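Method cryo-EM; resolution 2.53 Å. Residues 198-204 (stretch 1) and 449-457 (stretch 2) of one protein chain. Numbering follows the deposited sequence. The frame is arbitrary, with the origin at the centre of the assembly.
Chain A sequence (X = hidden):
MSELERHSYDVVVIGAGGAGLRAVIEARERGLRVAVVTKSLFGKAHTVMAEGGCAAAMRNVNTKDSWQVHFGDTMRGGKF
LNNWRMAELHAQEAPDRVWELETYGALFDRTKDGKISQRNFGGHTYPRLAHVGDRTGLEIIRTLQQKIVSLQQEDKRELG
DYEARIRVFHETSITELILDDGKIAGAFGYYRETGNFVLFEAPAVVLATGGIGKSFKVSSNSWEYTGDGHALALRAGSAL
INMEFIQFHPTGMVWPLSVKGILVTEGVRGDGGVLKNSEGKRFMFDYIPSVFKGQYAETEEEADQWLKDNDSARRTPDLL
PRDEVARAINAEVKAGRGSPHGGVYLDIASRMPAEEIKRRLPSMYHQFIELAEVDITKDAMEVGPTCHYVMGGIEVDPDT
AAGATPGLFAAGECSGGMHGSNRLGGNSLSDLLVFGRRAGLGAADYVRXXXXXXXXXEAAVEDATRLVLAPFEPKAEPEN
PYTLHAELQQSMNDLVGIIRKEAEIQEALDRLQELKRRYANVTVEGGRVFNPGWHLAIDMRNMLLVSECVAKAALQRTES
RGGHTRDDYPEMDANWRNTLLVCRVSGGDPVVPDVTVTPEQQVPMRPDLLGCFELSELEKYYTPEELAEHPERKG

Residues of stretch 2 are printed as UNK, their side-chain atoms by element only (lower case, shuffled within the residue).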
# COMPACT_ATOMS: atom_id res chain seq x y z
N VAL A 198 -4.57 21.70 20.60
CA VAL A 198 -5.75 22.03 19.82
C VAL A 198 -6.98 21.54 20.57
O VAL A 198 -7.01 20.41 21.09
CB VAL A 198 -5.67 21.44 18.40
CG1 VAL A 198 -5.47 19.94 18.44
CG2 VAL A 198 -6.90 21.80 17.60
N LEU A 199 -7.99 22.40 20.64
CA LEU A 199 -9.27 22.08 21.26
C LEU A 199 -10.37 22.19 20.22
O LEU A 199 -10.53 23.24 19.58
CB LEU A 199 -9.56 23.02 22.43
CG LEU A 199 -10.98 22.99 22.97
CD1 LEU A 199 -11.28 21.67 23.64
CD2 LEU A 199 -11.22 24.15 23.92
N PHE A 200 -11.12 21.11 20.05
CA PHE A 200 -12.31 21.10 19.22
C PHE A 200 -13.53 21.26 20.12
O PHE A 200 -13.53 20.83 21.27
CB PHE A 200 -12.40 19.80 18.41
CG PHE A 200 -11.19 19.55 17.55
CD1 PHE A 200 -11.13 20.04 16.26
CD2 PHE A 200 -10.12 18.83 18.04
CE1 PHE A 200 -10.02 19.81 15.48
CE2 PHE A 200 -9.01 18.60 17.26
CZ PHE A 200 -8.96 19.09 15.98
N GLU A 201 -14.56 21.91 19.59
CA GLU A 201 -15.73 22.30 20.37
C GLU A 201 -17.00 21.77 19.73
O GLU A 201 -17.98 22.50 19.53
CB GLU A 201 -15.78 23.81 20.54
CG GLU A 201 -14.85 24.34 21.61
CD GLU A 201 -14.51 25.80 21.42
OE1 GLU A 201 -13.72 26.11 20.51
OE2 GLU A 201 -15.04 26.65 22.18
N ALA A 202 -17.01 20.51 19.40
CA ALA A 202 -18.21 19.94 18.80
C ALA A 202 -19.10 19.31 19.86
O ALA A 202 -18.61 18.76 20.85
CB ALA A 202 -17.84 18.89 17.76
N PRO A 203 -20.43 19.37 19.67
CA PRO A 203 -21.34 18.70 20.61
C PRO A 203 -21.44 17.19 20.42
O PRO A 203 -22.05 16.53 21.26
CB PRO A 203 -22.68 19.37 20.33
CG PRO A 203 -22.58 19.84 18.93
CD PRO A 203 -21.15 20.20 18.69
N ALA A 204 -20.87 16.64 19.36
CA ALA A 204 -20.90 15.20 19.11
C ALA A 204 -19.51 14.72 18.72
O ALA A 204 -18.75 15.43 18.06
CB ALA A 204 -21.91 14.84 18.02
N UNK A 449 -31.30 17.40 17.02
CA UNK A 449 -32.28 17.35 18.10
C UNK A 449 -31.80 18.03 19.37
O UNK A 449 -32.25 17.69 20.47
c UNK A 449 -32.66 15.90 18.39
N UNK A 450 -30.89 19.01 19.25
CA UNK A 450 -30.22 19.58 20.41
C UNK A 450 -30.74 20.99 20.68
O UNK A 450 -30.69 21.84 19.78
c UNK A 450 -28.08 18.56 22.32
c UNK A 450 -28.71 19.61 20.17
c UNK A 450 -27.80 19.71 21.38
c UNK A 450 -26.36 19.67 20.93
N UNK A 451 -31.25 21.27 21.88
CA UNK A 451 -31.76 22.62 22.17
C UNK A 451 -30.66 23.67 22.21
O UNK A 451 -30.77 24.72 21.56
c UNK A 451 -31.76 21.28 24.16
c UNK A 451 -32.43 22.46 23.54
c UNK A 451 -31.38 20.37 23.03
N UNK A 452 -29.60 23.41 22.97
CA UNK A 452 -28.46 24.32 23.05
C UNK A 452 -27.17 23.52 23.06
O UNK A 452 -27.16 22.33 23.37
o UNK A 452 -29.39 24.95 26.50
c UNK A 452 -28.65 24.48 25.60
c UNK A 452 -28.57 25.25 24.28
o UNK A 452 -27.97 23.45 25.76
N UNK A 453 -26.09 24.18 22.70
CA UNK A 453 -24.83 23.46 22.55
C UNK A 453 -24.04 23.50 23.85
O UNK A 453 -23.92 24.57 24.46
c UNK A 453 -24.51 23.65 20.04
n UNK A 453 -23.11 23.08 16.77
c UNK A 453 -24.01 24.04 21.41
c UNK A 453 -22.21 23.59 17.60
c UNK A 453 -23.99 24.58 18.97
n UNK A 453 -20.91 23.39 17.37
n UNK A 453 -22.59 24.30 18.65
N UNK A 454 -23.49 22.37 24.29
CA UNK A 454 -22.67 22.37 25.51
C UNK A 454 -21.40 23.18 25.32
O UNK A 454 -20.84 23.27 24.23
c UNK A 454 -22.61 20.24 24.40
c UNK A 454 -23.70 21.02 23.76
c UNK A 454 -22.37 20.89 25.73
N UNK A 455 -20.93 23.76 26.42
CA UNK A 455 -19.81 24.69 26.42
C UNK A 455 -18.60 24.07 27.12
O UNK A 455 -18.73 23.48 28.20
n UNK A 455 -23.92 28.20 26.17
c UNK A 455 -21.26 26.77 26.36
c UNK A 455 -20.19 26.00 27.10
c UNK A 455 -22.60 28.88 26.25
c UNK A 455 -21.60 28.07 27.06
N UNK A 456 -17.43 24.21 26.51
CA UNK A 456 -16.20 23.75 27.13
C UNK A 456 -15.80 24.70 28.26
O UNK A 456 -15.88 25.93 28.12
c UNK A 456 -15.07 23.62 26.10
c UNK A 456 -14.82 24.94 25.40
c UNK A 456 -15.41 22.55 25.08
N UNK A 457 -15.40 24.13 29.39
CA UNK A 457 -14.91 24.91 30.52
C UNK A 457 -13.39 24.99 30.48
O UNK A 457 -12.72 24.05 30.04
o UNK A 457 -14.74 23.04 32.06
c UNK A 457 -15.37 24.29 31.84

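Position 449 carries a single side-chain carbon and lies out of reach of stretch 1. One carbon and nothing more makes it Ala449, the first residue to leave helical geometry after a helix.

Position 450 has four carbons, forked at the second, and its CA-to-CB bond points toward stretch 1, where a terminal carbon meets the ring of Pro203. A four-carbon chain forked there is leucine: the CD2 of Leu450 lies 3.7 Å from Pro203 CB, a contact between two apolar groups.

At 451 three carbons close a ring onto the backbone nitrogen, the signature of Pro451. It touches nothing on stretch 1, but its ring restrains phi.

Position 452 has two carbons, the second bearing two oxygens. A carboxylate on so short a chain is aspartate, Asp452; it is exposed and out of reach of stretch 1, a setting in which a charge is readily solvated.

At 453 three carbons lead to a nitrogen and then to a carbon with two further nitrogens. The CA-to-CB bond points sideways, yet the end of the chain comes nearer and reaches Pro203 and Glu201. Only arginine has this guanidinium. Pro203 CD lies over one face of the Arg453 group, 3.5 Å from NH2, so the flat cation packs on an aliphatic ring; NH2 is also 3.7 Å from Glu201 O, without a hydrogen bond. Both terminal nitrogens are hydrogen-bonded elsewhere in the structure.

At 454 three carbons again close a ring onto the backbone nitrogen, and one of them meets Pro203. This is Pro454, whose CD is 3.9 Å from Pro203 CB, so two compact rings pack together.

Position 455 has four carbons in a row ending in nitrogen, with CA-to-CB directed away from stretch 1. This is Lys455, whose exposed position suits its charged amine.

At 456 one carbon carries two others; CA-to-CB points toward stretch 1, and the branch meets Leu199 and Glu201. This is Val456. Its CG2 lies 4.0 Å from Leu199 CD2 and 3.7 Å from Glu201 OE2, a short branched side chain suited to a close approach.

Position 457 has one carbon and one oxygen, hence Ser457. It makes no contact here but occupies an N-cap position, where serine is common.

The two segments run in roughly opposite directions, and no hydrogen bond joins them. Pro203 is the hub, touching Leu450, Arg453 and Pro454, while Val456 extends the packing to Leu199 and Glu201. The contact therefore rests on apolar packing, with the guanidinium laid against a proline ring.

Stretch 2, residues 449-457: ALPDRPKVS
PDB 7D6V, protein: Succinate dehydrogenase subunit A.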